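Local coordinates for giding protein-mglB (Thermus thermophilus, PDB 1J3W) that belongs to the Roadblock/LC7 family, is linked to gliding motility, and may act as a guanyl-nucleotide exchange factor or molecular adaptor, at the interface of chains A and B. Residues are numbered along the deposited sequence; one frame, centred on the assembly and turned at random. Chains: chain A/B, Giding protein-mglB.

The interface of chains A and B. Residues chain A 54-55, 58-59, 62; chain B 72, 76.
An apolar knob-like contact between two copies of the same protein probably helps hold the two-fold pair together, although the structure alone does not show that the pair forms in the cell: the side chain of B:Leu76 packs onto a surface made by A:Pro54, A:Pro55, A:Thr58 and A:Leu59, and two-fold symmetry repeats the contact with the chains exchanged, so each copy both gives a knob and receives one. B:Leu76 has 88 Å² of its surface hidden by chain A, more than half of the 162 Å² hidden in this patch. Its CG stands anti to the backbone N (chi1 -177°), which carries the forked end away from its own helix towards chain A. One branch, CD2, meets the helix backbone itself, 3.5 Å from CA of A:Leu59. The side chain of A:Leu59 crosses that of B:Leu76 at about a right angle, and its CB gives CD2 a further wall. The other branch, CD1, lies 3.9 Å from the methyl CG2 of A:Thr58. With CG2 anti to the backbone N, threonine offers carbon to the leucine, while OG1 stays beside its own backbone N. The prolines supply rigid ring carbons: CB of A:Pro54 sits 3.9 Å from CG of B:Leu76, while the A:Pro55 ring and the B:Leu76 side chain run past each other in opposite directions. An alanine in place of B:Leu76 would probably leave a gap between the prolines, A:Thr58 and A:Leu59, costing the contact most of its apolar packing. One helical turn earlier, B:Ala72 probably suits its place because a short side chain lets the helices come close, its methyl CB 4.1 Å from CD2 of A:Leu62. The fit rests on shape and burial of carbon, with no polar pair across the patch. In the fold, the short helix 71-76 of chain B brings its last residue against the start of helix 56-69 of chain A and the proline loop leading into it.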
# COMPACT_ATOMS: atom_id res chain seq x y z
N PRO A 54 -16.55 -8.68 9.03
CA PRO A 54 -16.40 -7.25 8.73
C PRO A 54 -17.00 -7.14 7.32
O PRO A 54 -17.23 -8.17 6.67
CB PRO A 54 -14.88 -7.06 8.73
CG PRO A 54 -14.37 -8.40 8.27
CD PRO A 54 -15.24 -9.36 9.06
N PRO A 55 -17.29 -5.92 6.84
CA PRO A 55 -17.87 -5.82 5.50
C PRO A 55 -17.05 -6.60 4.47
O PRO A 55 -15.88 -6.29 4.22
CB PRO A 55 -17.89 -4.31 5.24
CG PRO A 55 -16.82 -3.78 6.15
CD PRO A 55 -17.00 -4.59 7.40
N THR A 58 -15.55 -4.79 1.41
CA THR A 58 -14.39 -4.02 1.83
C THR A 58 -13.18 -4.95 1.92
O THR A 58 -12.10 -4.63 1.42
CB THR A 58 -14.67 -3.37 3.20
OG1 THR A 58 -15.84 -2.55 3.09
CG2 THR A 58 -13.49 -2.52 3.65
N LEU A 59 -13.38 -6.10 2.55
CA LEU A 59 -12.32 -7.09 2.68
C LEU A 59 -11.81 -7.49 1.30
O LEU A 59 -10.60 -7.51 1.05
CB LEU A 59 -12.84 -8.32 3.43
CG LEU A 59 -11.92 -9.54 3.48
CD1 LEU A 59 -10.63 -9.19 4.19
CD2 LEU A 59 -12.63 -10.68 4.21
N LEU A 62 -9.72 -4.77 -0.46
CA LEU A 62 -8.39 -4.64 0.11
C LEU A 62 -7.51 -5.84 -0.24
O LEU A 62 -6.32 -5.69 -0.46
CB LEU A 62 -8.47 -4.45 1.63
CG LEU A 62 -9.04 -3.09 2.06
CD1 LEU A 62 -9.18 -3.03 3.56
CD2 LEU A 62 -8.14 -1.97 1.55
N ALA B 72 -4.31 -1.50 6.45
CA ALA B 72 -5.74 -1.26 6.23
C ALA B 72 -6.47 -2.60 6.45
O ALA B 72 -7.48 -2.66 7.17
CB ALA B 72 -5.99 -0.75 4.81
N LEU B 76 -9.12 -3.68 9.46
CA LEU B 76 -10.44 -4.21 9.13
C LEU B 76 -10.70 -5.49 9.93
O LEU B 76 -11.84 -5.76 10.32
CB LEU B 76 -10.54 -4.52 7.64
CG LEU B 76 -11.90 -5.02 7.16
CD1 LEU B 76 -12.92 -3.88 7.28
CD2 LEU B 76 -11.82 -5.49 5.73